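Local coordinates for protein putative mandelate racemase (Bordetella bronchiseptica, PDB 3OZY) that is of unknown function but, as a magnesium-binding member of the enolase superfamily, probably acts on carboxylate substrates such as sugar diacids, at residues A[15-23]-A[331-339]; A[266-277]-A[294-305]. All coordinates share one frame; numbering follows the deposited sequence.

In the fold
One contact lies within the barrel domain, the other between it and the N-terminal domain. Contact 2 lies wholly within the beta-alpha barrel, joining the neighbouring strands 273-274 and 300-301 of one beta-alpha-beta unit, only 17 residues apart in sequence. Contact 1 spans 308 residues, bringing the end of strand 5-16 in the N-terminal domain against the loop after barrel strand 328-331. Along the chain 15-23 comes first, then both segments of contact 2, then 331-339. Their centres are 29 Å apart, on opposite sides of the chain's centre, yet their nearest atoms approach to about 5 Å without touching. One contact thus builds the barrel wall and the other docks the N-terminal domain on it.

Contact 1. Residues A[15-23]-A[331-339]; sequences TPIPERMRV and DITHNDLMT
The imidazole of H334 meets P18 across one face and a water at its edge. CD of P18 stands 3.5 Å from the ring centroid and only 9° off the ring normal, a CH-pi contact over the middle of the ring. In the ring plane, NE2 of H334 shares a hydrogen bond with water 2; that water donates to the carbonyl O of P16 and to OD2 of D336. With CG anti to the backbone N (chi1 -176°), the histidine reaches across to the proline while its own CB lies 4.1 Å from CB of M21.

Water carries the polar traffic elsewhere too. Water 1 gives its hydrogens to OG1 of T15 and O of P16 and accepts from N of D336; water 3 joins O of M21 to N of H334. Beside these bridges, T15 places CB 3.8 Å from CB of D336, and its CG2 touches CD2 of L337 at 3.7 Å.

The loop is shaped from within by two Asx turns. OD1 of D331 accepts from both N and OG1 of T333, while OD1 of N335 accepts from N of L337 at 2.9 Å. R33 of strand 32-42 ties the parts together, forming a salt bridge with D331 and hydrogen-bonding through its carbonyl O to OG1 of T15. Through a CH-pi contact and three bridging waters, strand 5-16 of the N-terminal domain and the residues after it pack on the loop that follows barrel strand 328-331, in the two-domain fold of the enolase superfamily.

Contact 2. Residues A[266-277]-A[294-305]; sequences IRNDAIDVLQAD and AASAHLAWNPHT
D277 and H304 both turn CG anti to the backbone N (chi1 -178° and 169°), and these torsions bring carboxylate and imidazole together. ND1 of H304 donates to OD2 of D277 over 2.7 Å; the oxygen lies in the ring plane but is met on its anti side. This bond helps to set the ring's rotation, and the carboxylate's other oxygen, OD1, is held by S279 and N315.

W301 likewise has CG anti to its backbone N, which sets the indole beside A276. NE1 donates to O of A276 at 2.8 Å, in the carbonyl plane on a lone pair, while CD of P303 covers one indole face.

Between the strands, parallel pairing matches V273 with A300 and L274 with W301. N of A300 reaches O of D272, N of L274 reaches O of A300, and N of N302 reaches O of L274; beyond the strands, N of H304 bonds to O of Q275. Near the helix ends, CD1 of L299 lies 3.7 Å from CG1 of I266; beside the paired strands, CD1 of L274 is 3.9 Å from CB of A294.

The side chain of H304 comes within about 4 Å of a bound magnesium ion, and Q275 bonds to the metal ligand E227. Strand 273-274, helix 284-296 and strand 300-301 form a beta-alpha-beta crossover of the barrel, and the loops that follow the two strands carry the His-carboxylate pair beside the metal site.

Contact 1. Residues A[15-23]-A[331-339]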
loop_
_atom_site.group_PDB
_atom_site.type_symbol
_atom_site.label_atom_id
_atom_site.label_comp_id
_atom_site.label_asym_id
_atom_site.label_seq_id
_atom_site.Cartn_x
_atom_site.Cartn_y
_atom_site.Cartn_z
ATOM N N THR A 15 -1.766 25.167 3.403
ATOM C CA THR A 15 -1.390 26.326 4.216
ATOM C C THR A 15 0.123 26.503 4.158
ATOM O O THR A 15 0.870 25.526 4.145
ATOM C CB THR A 15 -1.854 26.187 5.685
ATOM O OG1 THR A 15 -1.189 25.075 6.309
ATOM C CG2 THR A 15 -3.356 25.977 5.762
ATOM N N PRO A 16 0.591 27.758 4.124
ATOM C CA PRO A 16 2.022 27.995 3.914
ATOM C C PRO A 16 2.849 27.856 5.190
ATOM O O PRO A 16 2.308 27.834 6.296
ATOM C CB PRO A 16 2.060 29.438 3.399
ATOM C CG PRO A 16 0.852 30.081 3.994
ATOM C CD PRO A 16 -0.203 29.000 4.078
ATOM N N ILE A 17 4.157 27.751 5.015
ATOM C CA ILE A 17 5.101 27.704 6.124
ATOM C C ILE A 17 6.181 28.742 5.838
ATOM O O ILE A 17 6.790 28.703 4.780
ATOM C CB ILE A 17 5.794 26.318 6.250
ATOM C CG1 ILE A 17 4.773 25.173 6.360
ATOM C CG2 ILE A 17 6.728 26.315 7.463
ATOM C CD1 ILE A 17 5.422 23.766 6.287
ATOM N N PRO A 18 6.418 29.682 6.772
ATOM C CA PRO A 18 7.527 30.616 6.541
ATOM C C PRO A 18 8.816 29.841 6.300
ATOM O O PRO A 18 9.047 28.834 6.971
ATOM C CB PRO A 18 7.594 31.403 7.854
ATOM C CG PRO A 18 6.190 31.369 8.372
ATOM C CD PRO A 18 5.693 29.981 8.020
ATOM N N GLU A 19 9.629 30.292 5.351
ATOM C CA GLU A 19 10.830 29.575 4.953
ATOM C C GLU A 19 11.675 29.137 6.147
ATOM O O GLU A 19 12.135 27.991 6.197
ATOM C CB GLU A 19 11.664 30.437 3.996
ATOM C CG GLU A 19 12.674 29.671 3.158
ATOM C CD GLU A 19 14.046 29.563 3.802
ATOM O OE1 GLU A 19 14.341 30.302 4.768
ATOM O OE2 GLU A 19 14.847 28.734 3.318
ATOM N N ARG A 20 11.882 30.035 7.110
ATOM C CA ARG A 20 12.739 29.723 8.249
ATOM C C ARG A 20 12.137 28.676 9.183
ATOM O O ARG A 20 12.860 28.040 9.959
ATOM C CB ARG A 20 13.032 30.995 9.044
ATOM C CG ARG A 20 11.844 31.501 9.831
ATOM C CD ARG A 20 12.078 32.921 10.327
ATOM N NE ARG A 20 10.912 33.414 11.040
ATOM C CZ ARG A 20 9.839 33.915 10.441
ATOM N NH1 ARG A 20 8.814 34.337 11.168
ATOM N NH2 ARG A 20 9.794 33.994 9.115
ATOM N N MET A 21 10.815 28.522 9.126
ATOM C CA MET A 21 10.089 27.607 10.011
ATOM C C MET A 21 9.915 26.214 9.403
ATOM O O MET A 21 9.325 25.325 10.032
ATOM C CB MET A 21 8.713 28.179 10.381
ATOM C CG MET A 21 8.754 29.478 11.174
ATOM S SD MET A 21 9.649 29.324 12.727
ATOM C CE MET A 21 8.636 28.123 13.597
ATOM N N ARG A 22 10.409 26.021 8.184
ATOM C CA ARG A 22 10.414 24.695 7.584
ATOM C C ARG A 22 11.325 23.832 8.429
ATOM O O ARG A 22 12.382 24.287 8.890
ATOM C CB ARG A 22 10.969 24.736 6.170
ATOM C CG ARG A 22 10.162 25.523 5.188
ATOM C CD ARG A 22 10.986 25.664 3.934
ATOM N NE ARG A 22 10.181 26.109 2.814
ATOM C CZ ARG A 22 10.641 26.216 1.576
ATOM N NH1 ARG A 22 9.822 26.614 0.612
ATOM N NH2 ARG A 22 11.914 25.925 1.309
ATOM N N VAL A 23 10.926 22.583 8.641
ATOM C CA VAL A 23 11.787 21.637 9.340
ATOM C C VAL A 23 12.005 20.403 8.473
ATOM O O VAL A 23 11.197 20.113 7.581
ATOM C CB VAL A 23 11.223 21.237 10.725
ATOM C CG1 VAL A 23 11.238 22.435 11.687
ATOM C CG2 VAL A 23 9.825 20.634 10.604
ATOM N N ASP A 331 1.655 18.025 17.601
ATOM C CA ASP A 331 2.437 18.810 16.639
ATOM C C ASP A 331 2.616 20.245 17.130
ATOM O O ASP A 331 1.631 20.984 17.246
ATOM C CB ASP A 331 1.649 18.810 15.315
ATOM C CG ASP A 331 2.322 19.559 14.167
ATOM O OD1 ASP A 331 3.352 20.240 14.347
ATOM O OD2 ASP A 331 1.777 19.448 13.041
ATOM N N ILE A 332 3.867 20.635 17.397
ATOM C CA ILE A 332 4.170 22.008 17.833
ATOM C C ILE A 332 4.883 22.828 16.763
ATOM O O ILE A 332 5.326 23.956 17.022
ATOM C CB ILE A 332 4.951 22.062 19.182
ATOM C CG1 ILE A 332 6.216 21.177 19.187
ATOM C CG2 ILE A 332 4.028 21.670 20.323
ATOM C CD1 ILE A 332 7.229 21.454 18.093
ATOM N N THR A 333 4.998 22.276 15.561
ATOM C CA THR A 333 5.631 22.993 14.458
ATOM C C THR A 333 4.648 24.000 13.852
ATOM O O THR A 333 3.464 23.998 14.186
ATOM C CB THR A 333 6.161 22.024 13.361
ATOM O OG1 THR A 333 5.064 21.457 12.633
ATOM C CG2 THR A 333 6.980 20.907 13.986
ATOM N N HIS A 334 5.128 24.852 12.953
ATOM C CA HIS A 334 4.244 25.828 12.332
ATOM C C HIS A 334 3.196 25.146 11.458
ATOM O O HIS A 334 3.533 24.529 10.455
ATOM C CB HIS A 334 5.040 26.814 11.483
ATOM C CG HIS A 334 4.187 27.886 10.897
ATOM N ND1 HIS A 334 4.140 29.164 11.414
ATOM C CD2 HIS A 334 3.299 27.857 9.877
ATOM C CE1 HIS A 334 3.277 29.882 10.717
ATOM N NE2 HIS A 334 2.755 29.113 9.777
ATOM N N ASN A 335 1.928 25.286 11.822
ATOM C CA ASN A 335 0.875 24.555 11.129
ATOM C C ASN A 335 -0.485 25.198 11.344
ATOM O O ASN A 335 -1.113 25.009 12.382
ATOM C CB ASN A 335 0.860 23.099 11.618
ATOM C CG ASN A 335 -0.080 22.229 10.828
ATOM O OD1 ASN A 335 -0.843 22.709 9.990
ATOM N ND2 ASN A 335 -0.034 20.923 11.093
ATOM N N ASP A 336 -0.941 25.958 10.351
ATOM C CA ASP A 336 -2.244 26.608 10.447
ATOM C C ASP A 336 -3.387 25.608 10.605
ATOM O O ASP A 336 -4.447 25.951 11.124
ATOM C CB ASP A 336 -2.518 27.490 9.229
ATOM C CG ASP A 336 -1.609 28.698 9.156
ATOM O OD1 ASP A 336 -1.048 29.108 10.202
ATOM O OD2 ASP A 336 -1.479 29.233 8.032
ATOM N N LEU A 337 -3.181 24.371 10.157
ATOM C CA LEU A 337 -4.212 23.350 10.312
ATOM C C LEU A 337 -4.371 22.887 11.762
ATOM O O LEU A 337 -5.349 22.208 12.098
ATOM C CB LEU A 337 -3.951 22.167 9.381
ATOM C CG LEU A 337 -3.832 22.533 7.902
ATOM C CD1 LEU A 337 -3.394 21.305 7.117
ATOM C CD2 LEU A 337 -5.130 23.124 7.343
ATOM N N MET A 338 -3.419 23.270 12.616
ATOM C CA MET A 338 -3.496 22.987 14.050
ATOM C C MET A 338 -4.109 24.133 14.849
ATOM O O MET A 338 -4.444 23.966 16.024
ATOM C CB MET A 338 -2.106 22.701 14.620
ATOM C CG MET A 338 -1.564 21.328 14.264
ATOM S SD MET A 338 -2.495 19.972 15.009
ATOM C CE MET A 338 -2.085 20.219 16.739
ATOM N N THR A 339 -4.230 25.302 14.236
ATOM C CA THR A 339 -4.645 26.489 14.989
ATOM C C THR A 339 -5.903 27.157 14.453
ATOM O O THR A 339 -6.701 27.680 15.228
ATOM C CB THR A 339 -3.529 27.560 15.018
ATOM O OG1 THR A 339 -3.181 27.919 13.677
ATOM C CG2 THR A 339 -2.290 27.044 15.743
HETATM O O HOH W 1 0.707 26.108 7.989
HETATM O O HOH W 2 1.018 29.827 7.685
HETATM O O HOH W 3 7.930 24.822 12.357
#

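Contact 2. Residues A[266-277]-A[294-305]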
loop_
_atom_site.group_PDB
_atom_site.type_symbol
_atom_site.label_atom_id
_atom_site.label_comp_id
_atom_site.label_asym_id
_atom_site.label_seq_id
_atom_site.Cartn_x
_atom_site.Cartn_y
_atom_site.Cartn_z
ATOM N N ILE A 266 3.903 -8.148 16.022
ATOM C CA ILE A 266 3.708 -8.813 17.310
ATOM C C ILE A 266 4.134 -10.282 17.257
ATOM O O ILE A 266 4.810 -10.773 18.164
ATOM C CB ILE A 266 2.257 -8.678 17.796
ATOM C CG1 ILE A 266 1.936 -7.212 18.113
ATOM C CG2 ILE A 266 1.998 -9.575 19.019
ATOM C CD1 ILE A 266 0.483 -6.971 18.382
ATOM N N ARG A 267 3.766 -10.973 16.184
ATOM C CA ARG A 267 4.091 -12.396 16.040
ATOM C C ARG A 267 5.589 -12.639 15.898
ATOM O O ARG A 267 6.078 -13.760 16.090
ATOM C CB ARG A 267 3.357 -13.007 14.840
ATOM C CG ARG A 267 1.867 -13.149 15.040
ATOM C CD ARG A 267 1.215 -13.859 13.863
ATOM N NE ARG A 267 1.637 -15.255 13.759
ATOM C CZ ARG A 267 2.371 -15.747 12.766
ATOM N NH1 ARG A 267 2.770 -14.960 11.777
ATOM N NH2 ARG A 267 2.703 -17.032 12.764
ATOM N N ASN A 268 6.317 -11.590 15.544
ATOM C CA ASN A 268 7.758 -11.677 15.453
ATOM C C ASN A 268 8.491 -10.996 16.606
ATOM O O ASN A 268 9.693 -10.750 16.514
ATOM C CB ASN A 268 8.218 -11.131 14.107
ATOM C CG ASN A 268 7.835 -12.049 12.967
ATOM O OD1 ASN A 268 8.462 -13.091 12.771
ATOM N ND2 ASN A 268 6.779 -11.695 12.233
ATOM N N ASP A 269 7.763 -10.699 17.681
ATOM C CA ASP A 269 8.358 -10.099 18.880
ATOM C C ASP A 269 9.142 -8.830 18.537
ATOM O O ASP A 269 10.207 -8.560 19.097
ATOM C CB ASP A 269 9.244 -11.123 19.609
ATOM C CG ASP A 269 8.447 -12.315 20.136
ATOM O OD1 ASP A 269 7.318 -12.117 20.626
ATOM O OD2 ASP A 269 8.955 -13.453 20.065
ATOM N N ALA A 270 8.581 -8.036 17.631
ATOM C CA ALA A 270 9.328 -6.959 17.004
ATOM C C ALA A 270 8.845 -5.557 17.389
ATOM O O ALA A 270 9.289 -4.577 16.796
ATOM C CB ALA A 270 9.298 -7.130 15.483
ATOM N N ILE A 271 7.952 -5.435 18.367
ATOM C CA ILE A 271 7.401 -4.106 18.661
ATOM C C ILE A 271 6.986 -3.946 20.119
ATOM O O ILE A 271 6.414 -4.866 20.711
ATOM C CB ILE A 271 6.209 -3.797 17.708
ATOM C CG1 ILE A 271 5.846 -2.307 17.695
ATOM C CG2 ILE A 271 4.995 -4.698 18.015
ATOM C CD1 ILE A 271 4.870 -1.970 16.554
ATOM N N ASP A 272 7.272 -2.777 20.693
ATOM C CA ASP A 272 6.823 -2.428 22.043
ATOM C C ASP A 272 5.634 -1.475 22.020
ATOM O O ASP A 272 4.720 -1.583 22.838
ATOM C CB ASP A 272 7.956 -1.783 22.845
ATOM C CG ASP A 272 9.082 -2.742 23.139
ATOM O OD1 ASP A 272 8.830 -3.807 23.747
ATOM O OD2 ASP A 272 10.218 -2.418 22.744
ATOM N N VAL A 273 5.680 -0.513 21.099
ATOM C CA VAL A 273 4.664 0.529 21.005
ATOM C C VAL A 273 4.129 0.566 19.581
ATOM O O VAL A 273 4.867 0.865 18.635
ATOM C CB VAL A 273 5.238 1.907 21.383
ATOM C CG1 VAL A 273 4.225 3.010 21.098
ATOM C CG2 VAL A 273 5.679 1.931 22.846
ATOM N N LEU A 274 2.845 0.238 19.443
ATOM C CA LEU A 274 2.161 0.306 18.157
ATOM C C LEU A 274 1.681 1.734 17.964
ATOM O O LEU A 274 1.015 2.279 18.839
ATOM C CB LEU A 274 0.969 -0.649 18.132
ATOM C CG LEU A 274 1.234 -2.156 18.117
ATOM C CD1 LEU A 274 1.840 -2.651 19.438
ATOM C CD2 LEU A 274 -0.074 -2.865 17.828
ATOM N N GLN A 275 1.997 2.329 16.818
ATOM C CA GLN A 275 1.677 3.742 16.611
ATOM C C GLN A 275 0.638 3.980 15.521
ATOM O O GLN A 275 0.553 5.064 14.946
ATOM C CB GLN A 275 2.948 4.541 16.352
ATOM C CG GLN A 275 3.950 4.456 17.494
ATOM C CD GLN A 275 5.149 5.320 17.230
ATOM O OE1 GLN A 275 5.908 5.075 16.291
ATOM N NE2 GLN A 275 5.328 6.351 18.050
ATOM N N ALA A 276 -0.185 2.966 15.269
ATOM C CA ALA A 276 -1.284 3.093 14.312
ATOM C C ALA A 276 -2.087 4.371 14.561
ATOM O O ALA A 276 -2.571 4.603 15.668
ATOM C CB ALA A 276 -2.196 1.885 14.396
ATOM N N ASP A 277 -2.226 5.172 13.512
ATOM C CA ASP A 277 -2.920 6.456 13.540
ATOM C C ASP A 277 -4.335 6.214 13.017
ATOM O O ASP A 277 -4.513 5.644 11.937
ATOM C CB ASP A 277 -2.132 7.405 12.614
ATOM C CG ASP A 277 -2.684 8.826 12.544
ATOM O OD1 ASP A 277 -3.879 9.066 12.794
ATOM O OD2 ASP A 277 -1.891 9.728 12.167
ATOM N N ALA A 294 -2.953 -4.619 20.875
ATOM C CA ALA A 294 -1.741 -4.268 21.607
ATOM C C ALA A 294 -1.893 -4.668 23.073
ATOM O O ALA A 294 -1.006 -5.299 23.648
ATOM C CB ALA A 294 -1.445 -2.785 21.490
ATOM N N ALA A 295 -3.024 -4.318 23.675
ATOM C CA ALA A 295 -3.238 -4.615 25.088
ATOM C C ALA A 295 -3.241 -6.128 25.350
ATOM O O ALA A 295 -2.676 -6.601 26.338
ATOM C CB ALA A 295 -4.534 -3.974 25.584
ATOM N N SER A 296 -3.880 -6.884 24.463
ATOM C CA SER A 296 -3.899 -8.340 24.594
ATOM C C SER A 296 -2.498 -8.923 24.646
ATOM O O SER A 296 -2.245 -9.893 25.364
ATOM C CB SER A 296 -4.658 -8.968 23.434
ATOM O OG SER A 296 -6.038 -8.763 23.607
ATOM N N ALA A 297 -1.591 -8.326 23.882
ATOM C CA ALA A 297 -0.213 -8.804 23.812
ATOM C C ALA A 297 0.693 -8.185 24.867
ATOM O O ALA A 297 1.909 -8.406 24.844
ATOM C CB ALA A 297 0.351 -8.533 22.414
ATOM N N HIS A 298 0.116 -7.400 25.777
ATOM C CA HIS A 298 0.872 -6.736 26.846
ATOM C C HIS A 298 1.841 -5.703 26.281
ATOM O O HIS A 298 2.925 -5.482 26.829
ATOM C CB HIS A 298 1.579 -7.760 27.741
ATOM C CG HIS A 298 0.642 -8.767 28.316
ATOM N ND1 HIS A 298 -0.066 -8.533 29.472
ATOM C CD2 HIS A 298 0.236 -9.976 27.859
ATOM C CE1 HIS A 298 -0.837 -9.574 29.729
ATOM N NE2 HIS A 298 -0.682 -10.457 28.759
ATOM N N LEU A 299 1.413 -5.075 25.186
ATOM C CA LEU A 299 2.151 -4.002 24.532
ATOM C C LEU A 299 1.333 -2.716 24.612
ATOM O O LEU A 299 0.205 -2.721 25.098
ATOM C CB LEU A 299 2.418 -4.375 23.070
ATOM C CG LEU A 299 3.132 -5.715 22.868
ATOM C CD1 LEU A 299 3.198 -6.045 21.380
ATOM C CD2 LEU A 299 4.515 -5.722 23.490
ATOM N N ALA A 300 1.891 -1.617 24.117
ATOM C CA ALA A 300 1.233 -0.324 24.207
ATOM C C ALA A 300 0.776 0.144 22.833
ATOM O O ALA A 300 1.398 -0.185 21.825
ATOM C CB ALA A 300 2.191 0.706 24.817
ATOM N N TRP A 301 -0.322 0.900 22.803
ATOM C CA TRP A 301 -0.730 1.654 21.617
ATOM C C TRP A 301 -0.662 3.133 21.964
ATOM O O TRP A 301 -1.338 3.581 22.891
ATOM C CB TRP A 301 -2.147 1.287 21.170
ATOM C CG TRP A 301 -2.670 2.161 20.066
ATOM C CD1 TRP A 301 -2.254 2.179 18.761
ATOM C CD2 TRP A 301 -3.704 3.150 20.170
ATOM N NE1 TRP A 301 -2.971 3.119 18.046
ATOM C CE2 TRP A 301 -3.866 3.724 18.889
ATOM C CE3 TRP A 301 -4.507 3.606 21.216
ATOM C CZ2 TRP A 301 -4.793 4.733 18.636
ATOM C CZ3 TRP A 301 -5.427 4.606 20.959
ATOM C CH2 TRP A 301 -5.563 5.155 19.680
ATOM N N ASN A 302 0.184 3.862 21.236
ATOM C CA ASN A 302 0.347 5.313 21.375
ATOM C C ASN A 302 0.386 5.824 19.942
ATOM O O ASN A 302 1.406 5.692 19.265
ATOM C CB ASN A 302 1.663 5.661 22.085
ATOM C CG ASN A 302 1.730 5.129 23.500
ATOM O OD1 ASN A 302 2.452 4.176 23.789
ATOM N ND2 ASN A 302 0.979 5.746 24.396
ATOM N N PRO A 303 -0.736 6.376 19.448
ATOM C CA PRO A 303 -0.825 6.674 18.015
ATOM C C PRO A 303 0.077 7.812 17.564
ATOM O O PRO A 303 0.336 8.756 18.310
ATOM C CB PRO A 303 -2.287 7.102 17.834
ATOM C CG PRO A 303 -2.680 7.608 19.181
ATOM C CD PRO A 303 -2.006 6.656 20.139
ATOM N N HIS A 304 0.531 7.712 16.323
ATOM C CA HIS A 304 0.946 8.876 15.566
ATOM C C HIS A 304 -0.312 9.721 15.311
ATOM O O HIS A 304 -1.395 9.170 15.079
ATOM C CB HIS A 304 1.552 8.383 14.247
ATOM C CG HIS A 304 1.792 9.461 13.236
ATOM N ND1 HIS A 304 0.803 9.923 12.394
ATOM C CD2 HIS A 304 2.917 10.133 12.903
ATOM C CE1 HIS A 304 1.305 10.856 11.601
ATOM N NE2 HIS A 304 2.589 10.998 11.887
ATOM N N THR A 305 -0.184 11.049 15.384
ATOM C CA THR A 305 -1.335 11.946 15.208
ATOM C C THR A 305 -1.041 13.135 14.283
ATOM O O THR A 305 -1.901 13.992 14.075
ATOM C CB THR A 305 -1.755 12.546 16.545
ATOM O OG1 THR A 305 -0.757 13.490 16.946
ATOM C CG2 THR A 305 -1.907 11.475 17.615
#